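Local coordinates for protein metagenomic carboxyl esterase MGS0156 (Uncultured organism, PDB 5D8M) that probably hydrolyses carboxylic ester bonds, as a carboxyl esterase built round a parallel beta-sheet with helices packed about it, at residues Pro77-Ala85 with Val114-Thr122; Ser183-Leu193 with Asp276-Pro287. One frame throughout, in Å; residues are numbered along the deposited sequence.

Contact 1: Pro77-Ala85 with Val114-Thr122; sequences PVPLGVSTA and VERYGYATT
The backbones come together at Val-82 and Ser-83 beside Tyr-117 and Gly-118, where Ser-83 N donates to Tyr-117 O at 2.7 Å in a nearly straight bond (167°), the donor sitting above the carbonyl plane. A weaker CA-H...O contact backs it up, Gly-118 CA lying 3.4 Å from Ser-83 O. A side chain on Gly-118 would run into that same oxygen. With CG1 of Val-82 anti to the backbone N (chi1 175°), this methyl lies against the Tyr-117 to Gly-118 peptide, 3.7 Å from Tyr-117 C, while Val-82 CG2 sits 3.5 Å from Arg-116 O. Ser-83 CB lies over one face of the Tyr-119 ring, offset toward its rim, a CH-pi contact with CB 3.5 Å from Tyr-119 CZ. Both hydroxyls, Ser-83 OG and Tyr-119 OH, reach Glu-336 of helix 324-338, and Ser-83 OG also accepts from Ala-85 N to make an ST turn. One water donates to Ser-83 OG and Gly-118 O; another ties Leu-80 O to Tyr-117 OH. The Tyr-117 ring has Arg-116 CG centred over one face. The Tyr-117 to Gly-118 peptide that Val-82 and Ser-83 meet belongs to a Schellman motif: Gly-118, at positive phi, is the C-prime residue, with Tyr-119 N bonded to Val-114 O and Gly-118 N to Glu-115 O, ending helix 111-116 just ahead of strand 120-123.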
ATOM      1  N   PRO A  77     -24.330  -6.556 -10.893  1.00 29.93           N
ATOM      2  CA  PRO A  77     -23.663  -5.808 -11.972  1.00 30.90           C
ATOM      3  C   PRO A  77     -22.504  -4.957 -11.484  1.00 26.61           C
ATOM      4  O   PRO A  77     -22.574  -4.341 -10.431  1.00 26.44           O
ATOM      5  CB  PRO A  77     -24.779  -4.924 -12.552  1.00 32.57           C
ATOM      6  CG  PRO A  77     -25.898  -4.957 -11.532  1.00 35.96           C
ATOM      7  CD  PRO A  77     -25.781  -6.300 -10.857  1.00 34.41           C
ATOM      8  N   VAL A  78     -21.433  -4.940 -12.260  1.00 24.11           N
ATOM      9  CA  VAL A  78     -20.300  -4.088 -11.947  1.00 24.37           C
ATOM     10  C   VAL A  78     -20.484  -2.742 -12.654  1.00 26.74           C
ATOM     11  O   VAL A  78     -20.599  -2.702 -13.871  1.00 22.12           O
ATOM     12  CB  VAL A  78     -18.966  -4.730 -12.369  1.00 22.16           C
ATOM     13  CG1 VAL A  78     -17.787  -3.809 -12.029  1.00 19.35           C
ATOM     14  CG2 VAL A  78     -18.797  -6.096 -11.687  1.00 21.07           C
ATOM     15  N   PRO A  79     -20.540  -1.643 -11.880  1.00 26.41           N
ATOM     16  CA  PRO A  79     -20.612  -0.290 -12.445  1.00 23.36           C
ATOM     17  C   PRO A  79     -19.444  -0.047 -13.386  1.00 22.02           C
ATOM     18  O   PRO A  79     -18.301  -0.282 -12.998  1.00 25.03           O
ATOM     19  CB  PRO A  79     -20.515   0.621 -11.216  1.00 24.00           C
ATOM     20  CG  PRO A  79     -20.880  -0.266 -10.043  1.00 27.51           C
ATOM     21  CD  PRO A  79     -20.358  -1.622 -10.417  1.00 25.54           C
ATOM     22  N   LEU A  80     -19.708   0.393 -14.607  1.00 22.12           N
ATOM     23  CA  LEU A  80     -18.617   0.584 -15.566  1.00 21.10           C
ATOM     24  C   LEU A  80     -18.703   1.944 -16.242  1.00 20.93           C
ATOM     25  O   LEU A  80     -18.019   2.209 -17.235  1.00 22.92           O
ATOM     26  CB  LEU A  80     -18.630  -0.543 -16.605  1.00 24.59           C
ATOM     27  CG  LEU A  80     -18.189  -1.885 -16.007  1.00 25.55           C
ATOM     28  CD1 LEU A  80     -18.487  -3.071 -16.945  1.00 27.39           C
ATOM     29  CD2 LEU A  80     -16.692  -1.846 -15.645  1.00 24.76           C
ATOM     30  N   GLY A  81     -19.541   2.812 -15.696  1.00 20.55           N
ATOM     31  CA  GLY A  81     -19.668   4.160 -16.207  1.00 20.72           C
ATOM     32  C   GLY A  81     -18.900   5.147 -15.352  1.00 19.64           C
ATOM     33  O   GLY A  81     -18.079   4.764 -14.542  1.00 19.43           O
ATOM     34  N   VAL A  82     -19.159   6.426 -15.562  1.00 19.91           N
ATOM     35  CA  VAL A  82     -18.465   7.489 -14.868  1.00 19.09           C
ATOM     36  C   VAL A  82     -19.117   7.731 -13.517  1.00 19.14           C
ATOM     37  O   VAL A  82     -20.336   7.947 -13.421  1.00 20.16           O
ATOM     38  CB  VAL A  82     -18.469   8.802 -15.681  1.00 24.22           C
ATOM     39  CG1 VAL A  82     -17.841   9.932 -14.881  1.00 18.85           C
ATOM     40  CG2 VAL A  82     -17.751   8.607 -17.031  1.00 21.21           C
ATOM     41  N   SER A  83     -18.298   7.721 -12.478  1.00 18.13           N
ATOM     42  CA  SER A  83     -18.796   7.992 -11.136  1.00 24.34           C
ATOM     43  C   SER A  83     -19.181   9.453 -10.989  1.00 24.37           C
ATOM     44  O   SER A  83     -18.498  10.340 -11.502  1.00 18.34           O
ATOM     45  CB  SER A  83     -17.759   7.623 -10.081  1.00 19.49           C
ATOM     46  OG  SER A  83     -18.203   8.041  -8.797  1.00 17.66           O
ATOM     47  N   THR A  84     -20.283   9.694 -10.289  1.00 21.60           N
ATOM     48  CA  THR A  84     -20.660  11.049  -9.931  1.00 24.73           C
ATOM     49  C   THR A  84     -20.695  11.205  -8.396  1.00 20.86           C
ATOM     50  O   THR A  84     -21.300  12.130  -7.882  1.00 21.82           O
ATOM     51  CB  THR A  84     -22.042  11.446 -10.553  1.00 29.15           C
ATOM     52  OG1 THR A  84     -23.029  10.466 -10.222  1.00 29.14           O
ATOM     53  CG2 THR A  84     -21.942  11.555 -12.089  1.00 30.81           C
ATOM     54  N   ALA A  85     -20.023  10.309  -7.679  1.00 21.00           N
ATOM     55  CA  ALA A  85     -20.015  10.334  -6.206  1.00 21.39           C
ATOM     56  C   ALA A  85     -19.162  11.457  -5.575  1.00 22.54           C
ATOM     57  O   ALA A  85     -19.218  11.685  -4.376  1.00 21.35           O
ATOM     58  CB  ALA A  85     -19.541   8.986  -5.677  1.00 21.50           C
ATOM     59  N   VAL A 114      -8.639   6.503 -13.841  1.00 12.84           N
ATOM     60  CA  VAL A 114      -9.671   6.639 -12.817  1.00 12.86           C
ATOM     61  C   VAL A 114     -10.333   8.012 -12.958  1.00 13.33           C
ATOM     62  O   VAL A 114     -11.514   8.156 -12.678  1.00 13.81           O
ATOM     63  CB  VAL A 114      -9.135   6.398 -11.381  1.00 18.38           C
ATOM     64  CG1 VAL A 114      -8.571   4.957 -11.246  1.00 11.76           C
ATOM     65  CG2 VAL A 114      -8.092   7.419 -10.983  1.00 11.64           C
ATOM     66  N   GLU A 115      -9.602   8.997 -13.465  1.00 14.79           N
ATOM     67  CA  GLU A 115     -10.180  10.328 -13.681  1.00 18.82           C
ATOM     68  C   GLU A 115     -11.170  10.343 -14.847  1.00 18.80           C
ATOM     69  O   GLU A 115     -12.171  11.063 -14.825  1.00 16.09           O
ATOM     70  CB  GLU A 115      -9.065  11.353 -13.888  1.00 20.92           C
ATOM     71  CG  GLU A 115      -8.313  11.606 -12.589  1.00 25.78           C
ATOM     72  CD  GLU A 115      -7.286  12.709 -12.686  1.00 37.44           C
ATOM     73  OE1 GLU A 115      -7.098  13.246 -13.797  1.00 47.31           O
ATOM     74  OE2 GLU A 115      -6.669  13.041 -11.647  1.00 35.53           O
ATOM     75  N   ARG A 116     -10.907   9.528 -15.852  1.00 15.01           N
ATOM     76  CA  ARG A 116     -11.893   9.321 -16.900  1.00 17.75           C
ATOM     77  C   ARG A 116     -13.230   8.881 -16.300  1.00 20.79           C
ATOM     78  O   ARG A 116     -14.305   9.294 -16.762  1.00 17.19           O
ATOM     79  CB  ARG A 116     -11.406   8.271 -17.881  1.00 16.10           C
ATOM     80  CG  ARG A 116     -12.499   7.517 -18.593  1.00 19.28           C
ATOM     81  CD  ARG A 116     -11.926   6.820 -19.814  1.00 24.43           C
ATOM     82  NE  ARG A 116     -11.400   7.797 -20.766  1.00 30.44           N
ATOM     83  CZ  ARG A 116     -10.619   7.503 -21.803  1.00 33.68           C
ATOM     84  NH1 ARG A 116     -10.249   6.248 -22.032  1.00 30.26           N
ATOM     85  NH2 ARG A 116     -10.211   8.474 -22.612  1.00 37.60           N
ATOM     86  N   TYR A 117     -13.158   8.045 -15.268  1.00 15.70           N
ATOM     87  CA  TYR A 117     -14.379   7.473 -14.714  1.00 20.27           C
ATOM     88  C   TYR A 117     -14.879   8.144 -13.445  1.00 16.02           C
ATOM     89  O   TYR A 117     -15.617   7.529 -12.673  1.00 16.69           O
ATOM     90  CB  TYR A 117     -14.194   5.974 -14.479  1.00 15.87           C
ATOM     91  CG  TYR A 117     -14.131   5.239 -15.790  1.00 16.42           C
ATOM     92  CD1 TYR A 117     -15.250   5.151 -16.602  1.00 17.52           C
ATOM     93  CD2 TYR A 117     -12.941   4.676 -16.240  1.00 18.35           C
ATOM     94  CE1 TYR A 117     -15.203   4.499 -17.820  1.00 24.17           C
ATOM     95  CE2 TYR A 117     -12.877   4.012 -17.467  1.00 18.22           C
ATOM     96  CZ  TYR A 117     -14.011   3.924 -18.246  1.00 22.46           C
ATOM     97  OH  TYR A 117     -13.964   3.262 -19.457  1.00 23.85           O
ATOM     98  N   GLY A 118     -14.496   9.401 -13.249  1.00 18.24           N
ATOM     99  CA  GLY A 118     -15.149  10.275 -12.278  1.00 17.69           C
ATOM    100  C   GLY A 118     -14.500  10.335 -10.912  1.00 19.50           C
ATOM    101  O   GLY A 118     -15.065  10.897  -9.979  1.00 20.62           O
ATOM    102  N   TYR A 119     -13.315   9.746 -10.779  1.00 19.48           N
ATOM    103  CA  TYR A 119     -12.614   9.777  -9.508  1.00 17.39           C
ATOM    104  C   TYR A 119     -11.473  10.793  -9.591  1.00 21.15           C
ATOM    105  O   TYR A 119     -10.536  10.625 -10.388  1.00 20.25           O
ATOM    106  CB  TYR A 119     -12.094   8.378  -9.137  1.00 16.04           C
ATOM    107  CG  TYR A 119     -13.212   7.353  -9.011  1.00 17.52           C
ATOM    108  CD1 TYR A 119     -14.004   7.312  -7.872  1.00 19.25           C
ATOM    109  CD2 TYR A 119     -13.488   6.440 -10.038  1.00 18.02           C
ATOM    110  CE1 TYR A 119     -15.049   6.393  -7.733  1.00 14.48           C
ATOM    111  CE2 TYR A 119     -14.535   5.506  -9.910  1.00 16.36           C
ATOM    112  CZ  TYR A 119     -15.306   5.500  -8.747  1.00 17.69           C
ATOM    113  OH  TYR A 119     -16.334   4.599  -8.576  1.00 16.45           O
ATOM    114  N   ALA A 120     -11.556  11.848  -8.784  1.00 17.74           N
ATOM    115  CA  ALA A 120     -10.457  12.822  -8.696  1.00 17.45           C
ATOM    116  C   ALA A 120      -9.273  12.202  -7.946  1.00 14.61           C
ATOM    117  O   ALA A 120      -9.449  11.282  -7.144  1.00 13.25           O
ATOM    118  CB  ALA A 120     -10.931  14.123  -7.994  1.00 18.44           C
ATOM    119  N   THR A 121      -8.062  12.680  -8.227  1.00 12.80           N
ATOM    120  CA  THR A 121      -6.889  12.163  -7.524  1.00 16.10           C
ATOM    121  C   THR A 121      -5.979  13.296  -7.076  1.00 15.15           C
ATOM    122  O   THR A 121      -5.786  14.275  -7.795  1.00 14.37           O
ATOM    123  CB  THR A 121      -6.043  11.200  -8.403  1.00 15.81           C
ATOM    124  OG1 THR A 121      -5.481  11.907  -9.514  1.00 16.78           O
ATOM    125  CG2 THR A 121      -6.891  10.069  -8.940  1.00 19.74           C
ATOM    126  N   THR A 122      -5.417  13.139  -5.894  1.00 14.54           N
ATOM    127  CA  THR A 122      -4.396  14.037  -5.377  1.00 16.23           C
ATOM    128  C   THR A 122      -3.223  13.192  -4.913  1.00 14.61           C
ATOM    129  O   THR A 122      -3.426  12.228  -4.201  1.00 16.14           O
ATOM    130  CB  THR A 122      -4.926  14.877  -4.194  1.00 18.89           C
ATOM    131  OG1 THR A 122      -5.882  15.816  -4.675  1.00 19.32           O
ATOM    132  CG2 THR A 122      -3.798  15.613  -3.506  1.00 19.79           C
TER
HETATM  133  O   HOH W   1     -16.500   1.970 -19.974  1.00 35.47           O
HETATM  134  O   HOH W   2     -16.505   9.849  -7.700  1.00 14.79           O

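Contact 2: Ser183-Leu193 with Asp276-Pro287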
ATOM      1  N   SER A 183      -5.160   0.267   1.938  1.00  9.69           N
ATOM      2  CA  SER A 183      -3.761  -0.085   2.019  1.00 11.32           C
ATOM      3  C   SER A 183      -3.373  -0.984   0.838  1.00  7.90           C
ATOM      4  O   SER A 183      -3.980  -2.047   0.645  1.00  9.78           O
ATOM      5  CB  SER A 183      -3.514  -0.818   3.363  1.00 14.47           C
ATOM      6  OG  SER A 183      -2.141  -1.071   3.575  1.00 23.87           O
ATOM      7  N   VAL A 184      -2.367  -0.577   0.073  1.00  7.16           N
ATOM      8  CA  VAL A 184      -1.815  -1.374  -1.009  1.00  9.86           C
ATOM      9  C   VAL A 184      -0.363  -1.749  -0.684  1.00 11.95           C
ATOM     10  O   VAL A 184       0.520  -0.887  -0.703  1.00 12.45           O
ATOM     11  CB  VAL A 184      -1.864  -0.603  -2.356  1.00 12.03           C
ATOM     12  CG1 VAL A 184      -1.414  -1.484  -3.499  1.00 11.65           C
ATOM     13  CG2 VAL A 184      -3.299  -0.044  -2.606  1.00 10.69           C
ATOM     14  N   ALA A 185      -0.122  -3.028  -0.388  1.00 10.52           N
ATOM     15  CA  ALA A 185       1.162  -3.468   0.135  1.00 13.13           C
ATOM     16  C   ALA A 185       1.611  -2.545   1.283  1.00 15.56           C
ATOM     17  O   ALA A 185       2.775  -2.155   1.371  1.00 14.06           O
ATOM     18  CB  ALA A 185       2.215  -3.505  -0.974  1.00  8.69           C
ATOM     19  N   GLY A 186       0.678  -2.196   2.160  1.00 11.56           N
ATOM     20  CA  GLY A 186       0.997  -1.333   3.274  1.00  8.13           C
ATOM     21  C   GLY A 186       1.750  -2.068   4.352  1.00  9.65           C
ATOM     22  O   GLY A 186       1.465  -3.228   4.647  1.00 13.63           O
ATOM     23  N   ALA A 187       2.707  -1.388   4.962  1.00 10.57           N
ATOM     24  CA  ALA A 187       3.555  -2.006   5.980  1.00 13.23           C
ATOM     25  C   ALA A 187       2.879  -1.941   7.337  1.00 10.23           C
ATOM     26  O   ALA A 187       3.422  -1.366   8.280  1.00 11.44           O
ATOM     27  CB  ALA A 187       4.927  -1.298   6.030  1.00 14.26           C
ATOM     28  N   ILE A 188       1.697  -2.537   7.442  1.00 10.06           N
ATOM     29  CA  ILE A 188       0.873  -2.365   8.645  1.00 10.26           C
ATOM     30  C   ILE A 188       1.594  -2.837   9.919  1.00 12.77           C
ATOM     31  O   ILE A 188       1.612  -2.135  10.936  1.00 13.09           O
ATOM     32  CB  ILE A 188      -0.470  -3.106   8.497  1.00 11.43           C
ATOM     33  CG1 ILE A 188      -1.160  -2.740   7.171  1.00 13.81           C
ATOM     34  CG2 ILE A 188      -1.379  -2.850   9.724  1.00  9.40           C
ATOM     35  CD1 ILE A 188      -1.326  -1.231   6.914  1.00  9.33           C
ATOM     36  N   ASP A 189       2.198  -4.025   9.865  1.00 10.61           N
ATOM     37  CA  ASP A 189       2.998  -4.526  10.975  1.00 13.12           C
ATOM     38  C   ASP A 189       4.495  -4.264  10.800  1.00 15.24           C
ATOM     39  O   ASP A 189       5.320  -4.890  11.466  1.00 18.85           O
ATOM     40  CB  ASP A 189       2.802  -6.033  11.157  1.00 18.72           C
ATOM     41  CG  ASP A 189       1.383  -6.414  11.539  1.00 21.60           C
ATOM     42  OD1 ASP A 189       0.630  -5.558  12.055  1.00 21.69           O
ATOM     43  OD2 ASP A 189       1.042  -7.601  11.348  1.00 21.77           O
ATOM     44  N   GLY A 190       4.852  -3.348   9.914  1.00 13.17           N
ATOM     45  CA  GLY A 190       6.256  -3.083   9.658  1.00 13.75           C
ATOM     46  C   GLY A 190       6.853  -4.204   8.814  1.00 18.37           C
ATOM     47  O   GLY A 190       6.134  -4.870   8.053  1.00 20.28           O
ATOM     48  N   SER A 191       8.162  -4.405   8.933  1.00 15.97           N
ATOM     49  CA  SER A 191       8.857  -5.489   8.224  1.00 14.47           C
ATOM     50  C   SER A 191      10.060  -5.905   9.041  1.00 17.06           C
ATOM     51  O   SER A 191      10.745  -5.046   9.605  1.00 16.71           O
ATOM     52  CB  SER A 191       9.296  -5.032   6.812  1.00 15.98           C
ATOM     53  OG  SER A 191      10.124  -6.025   6.196  1.00 18.91           O
ATOM     54  N   PRO A 192      10.339  -7.224   9.122  1.00 17.16           N
ATOM     55  CA  PRO A 192      11.553  -7.598   9.842  1.00 19.77           C
ATOM     56  C   PRO A 192      12.823  -7.058   9.177  1.00 18.73           C
ATOM     57  O   PRO A 192      13.856  -6.958   9.833  1.00 20.05           O
ATOM     58  CB  PRO A 192      11.529  -9.134   9.824  1.00 22.34           C
ATOM     59  CG  PRO A 192      10.551  -9.507   8.764  1.00 20.92           C
ATOM     60  CD  PRO A 192       9.603  -8.386   8.596  1.00 16.71           C
ATOM     61  N   LEU A 193      12.743  -6.691   7.907  1.00 17.79           N
ATOM     62  CA  LEU A 193      13.911  -6.143   7.215  1.00 20.78           C
ATOM     63  C   LEU A 193      14.351  -4.816   7.837  1.00 18.33           C
ATOM     64  O   LEU A 193      15.519  -4.470   7.775  1.00 21.45           O
ATOM     65  CB  LEU A 193      13.610  -5.946   5.730  1.00 24.25           C
ATOM     66  CG  LEU A 193      13.348  -7.233   4.939  1.00 28.59           C
ATOM     67  CD1 LEU A 193      12.917  -6.892   3.523  1.00 30.44           C
ATOM     68  CD2 LEU A 193      14.549  -8.165   4.921  1.00 20.28           C
ATOM     69  N   ASP A 276       6.057  -9.699  -0.797  1.00 11.40           N
ATOM     70  CA  ASP A 276       6.228  -8.961  -2.049  1.00 10.17           C
ATOM     71  C   ASP A 276       7.659  -8.473  -2.249  1.00 12.00           C
ATOM     72  O   ASP A 276       7.926  -7.669  -3.132  1.00 13.15           O
ATOM     73  CB  ASP A 276       5.266  -7.774  -2.113  1.00 10.95           C
ATOM     74  CG  ASP A 276       5.547  -6.715  -1.046  1.00 14.67           C
ATOM     75  OD1 ASP A 276       6.635  -6.692  -0.438  1.00 15.28           O
ATOM     76  OD2 ASP A 276       4.669  -5.858  -0.841  1.00 15.61           O
ATOM     77  N   GLY A 277       8.574  -8.974  -1.427  1.00 14.27           N
ATOM     78  CA  GLY A 277       9.959  -8.570  -1.481  1.00 11.77           C
ATOM     79  C   GLY A 277      10.336  -7.792  -0.240  1.00 14.36           C
ATOM     80  O   GLY A 277      11.456  -7.918   0.235  1.00 15.05           O
ATOM     81  N   LEU A 278       9.406  -7.001   0.303  1.00 12.32           N
ATOM     82  CA  LEU A 278       9.726  -6.119   1.431  1.00 10.25           C
ATOM     83  C   LEU A 278       8.721  -6.285   2.570  1.00 13.37           C
ATOM     84  O   LEU A 278       9.072  -6.117   3.733  1.00 16.11           O
ATOM     85  CB  LEU A 278       9.792  -4.635   0.991  1.00  9.98           C
ATOM     86  CG  LEU A 278      10.910  -4.281  -0.027  1.00 13.95           C
ATOM     87  CD1 LEU A 278      10.889  -2.806  -0.422  1.00 17.30           C
ATOM     88  CD2 LEU A 278      12.286  -4.651   0.523  1.00 14.65           C
ATOM     89  N   VAL A 279       7.486  -6.631   2.228  1.00 12.41           N
ATOM     90  CA  VAL A 279       6.419  -6.825   3.222  1.00 11.91           C
ATOM     91  C   VAL A 279       5.819  -8.231   3.104  1.00  9.01           C
ATOM     92  O   VAL A 279       5.455  -8.657   2.017  1.00 11.16           O
ATOM     93  CB  VAL A 279       5.285  -5.764   3.043  1.00 12.98           C
ATOM     94  CG1 VAL A 279       4.212  -5.888   4.156  1.00 14.43           C
ATOM     95  CG2 VAL A 279       5.882  -4.349   2.998  1.00 15.28           C
ATOM     96  N   ILE A 280       5.736  -8.946   4.220  1.00 10.72           N
ATOM     97  CA  ILE A 280       4.981 -10.211   4.336  1.00 12.95           C
ATOM     98  C   ILE A 280       3.450  -9.977   4.289  1.00 14.28           C
ATOM     99  O   ILE A 280       2.937  -9.049   4.924  1.00 12.79           O
ATOM    100  CB  ILE A 280       5.365 -10.929   5.659  1.00 14.49           C
ATOM    101  CG1 ILE A 280       6.882 -11.207   5.705  1.00 15.99           C
ATOM    102  CG2 ILE A 280       4.559 -12.206   5.852  1.00 13.22           C
ATOM    103  CD1 ILE A 280       7.403 -11.606   7.079  1.00 19.75           C
ATOM    104  N   ALA A 281       2.715 -10.821   3.566  1.00 12.05           N
ATOM    105  CA  ALA A 281       1.292 -10.565   3.332  1.00  9.26           C
ATOM    106  C   ALA A 281       0.485 -10.488   4.638  1.00 13.16           C
ATOM    107  O   ALA A 281      -0.354  -9.601   4.792  1.00 15.88           O
ATOM    108  CB  ALA A 281       0.706 -11.620   2.427  1.00 12.51           C
ATOM    109  N   ALA A 282       0.778 -11.367   5.590  1.00  9.74           N
ATOM    110  CA  ALA A 282       0.132 -11.332   6.906  1.00 11.97           C
ATOM    111  C   ALA A 282       0.457 -10.059   7.736  1.00 13.22           C
ATOM    112  O   ALA A 282      -0.211  -9.772   8.725  1.00 17.16           O
ATOM    113  CB  ALA A 282       0.500 -12.607   7.714  1.00 13.17           C
ATOM    114  N   ASP A 283       1.449  -9.293   7.304  1.00 12.06           N
ATOM    115  CA  ASP A 283       1.848  -8.051   7.953  1.00 13.71           C
ATOM    116  C   ASP A 283       1.280  -6.835   7.224  1.00 13.48           C
ATOM    117  O   ASP A 283       1.639  -5.700   7.543  1.00 14.10           O
ATOM    118  CB  ASP A 283       3.373  -7.915   7.982  1.00 17.63           C
ATOM    119  CG  ASP A 283       4.059  -8.989   8.829  1.00 27.02           C
ATOM    120  OD1 ASP A 283       3.370  -9.944   9.269  1.00 28.61           O
ATOM    121  OD2 ASP A 283       5.299  -8.874   9.037  1.00 30.23           O
ATOM    122  N   ALA A 284       0.410  -7.078   6.250  1.00 12.31           N
ATOM    123  CA  ALA A 284      -0.006  -6.029   5.328  1.00 13.23           C
ATOM    124  C   ALA A 284      -1.513  -5.862   5.298  1.00 13.59           C
ATOM    125  O   ALA A 284      -2.084  -5.344   4.314  1.00 12.02           O
ATOM    126  CB  ALA A 284       0.521  -6.331   3.902  1.00 12.55           C
ATOM    127  N   ILE A 285      -2.163  -6.307   6.370  1.00 11.77           N
ATOM    128  CA  ILE A 285      -3.602  -6.237   6.427  1.00 11.20           C
ATOM    129  C   ILE A 285      -4.044  -5.470   7.664  1.00 12.00           C
ATOM    130  O   ILE A 285      -3.691  -5.829   8.796  1.00 11.55           O
ATOM    131  CB  ILE A 285      -4.210  -7.651   6.404  1.00 13.72           C
ATOM    132  CG1 ILE A 285      -3.816  -8.334   5.076  1.00 13.01           C
ATOM    133  CG2 ILE A 285      -5.749  -7.576   6.547  1.00 13.64           C
ATOM    134  CD1 ILE A 285      -4.056  -9.835   5.045  1.00 14.01           C
ATOM    135  N   ILE A 286      -4.809  -4.406   7.442  1.00 11.77           N
ATOM    136  CA  ILE A 286      -5.341  -3.604   8.540  1.00 13.26           C
ATOM    137  C   ILE A 286      -6.415  -4.389   9.313  1.00 16.94           C
ATOM    138  O   ILE A 286      -7.448  -4.756   8.750  1.00 14.72           O
ATOM    139  CB  ILE A 286      -5.942  -2.275   8.018  1.00 11.37           C
ATOM    140  CG1 ILE A 286      -4.878  -1.473   7.230  1.00 10.42           C
ATOM    141  CG2 ILE A 286      -6.601  -1.491   9.178  1.00 12.28           C
ATOM    142  CD1 ILE A 286      -5.442  -0.186   6.483  1.00  8.88           C
ATOM    143  N   PRO A 287      -6.173  -4.646  10.612  1.00 17.61           N
ATOM    144  CA  PRO A 287      -7.147  -5.438  11.371  1.00 20.33           C
ATOM    145  C   PRO A 287      -8.482  -4.693  11.504  1.00 21.15           C
ATOM    146  O   PRO A 287      -8.486  -3.460  11.566  1.00 19.42           O
ATOM    147  CB  PRO A 287      -6.462  -5.651  12.735  1.00 22.40           C
ATOM    148  CG  PRO A 287      -5.459  -4.546  12.848  1.00 23.88           C
ATOM    149  CD  PRO A 287      -4.996  -4.273  11.419  1.00 20.72           C
TER
HETATM  150  O   HOH W   3      -1.829  -3.529   2.473  1.00 10.86           O
HETATM  151  O   HOH W   4       6.729  -7.241  10.350  1.00 23.44           O
HETATM  152  O   HOH W   5       6.335  -7.682   6.789  1.00 16.16           O
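Ile-188 points at the 283-286 backbone and can be followed outward. Its CB is 3.5 Å from Asp-283 O; CG1, swung anti to the carbonyl carbon (chi1 -51°), rests 3.7 Å from Ala-284 C; CG2 faces Ile-285 O; and CD1 ends 3.6 Å from CG1 of Ile-286, the two side chains crossing at about a right angle. Next along, Asp-189 N donates to Asp-283 O (2.9 Å, 171°) from within the type I turn that runs from Ala-187 to Gly-190. The two carboxylates are neighbours, with Asp-189 OD2 3.9 Å from Asp-283 OD1, a repulsion probably eased by the salt bridge from Arg-227 to Asp-283 OD2, which also takes two waters. Ser-191 OG donates to Leu-278 O at 2.7 Å, almost in line with the carbonyl, and accepts from Leu-193 N as a capping bond. With an alanine at Ser-191, Leu-278 O and Leu-193 N would probably both lose their mate and the two loops a direct tie. At the end of strand 178-184, one water bridges Ser-183 OG and Gly-186 N to Ala-284 O. Asp-276 OD1 accepts from Leu-278 N (an Asx turn) and Val-279 N (an Asx motif), while OD2 is hydrogen-bonded to ND1 of His-299. Backbone, hydroxyl and water bonds thus join the loops, and the N-H groups on OD1 set Asp-276 toward His-299, consistent with the acid and base of a hydrolase triad.

Coming from the N terminus, the chain runs through helix 34-48 into the 77-85 loop, then makes strand 87-92 and helix 111-116 before contact 1 closes that excursion at the sheet's outer edge, where strand 120-123 is laid beside 87-92. Only after this does contact 2 open, at the end of strand 178-184 in the middle of the sheet. Its longer loop takes in several helices and strand 244-248, and is closed by 276-287 on the way to strand 290-293. The two are in series, neither crossing nor enclosing the other. The centres of contact 1 and contact 2 lie about 28 Å apart, one at the surface and one in the interior, and the shared parallel sheet connects them.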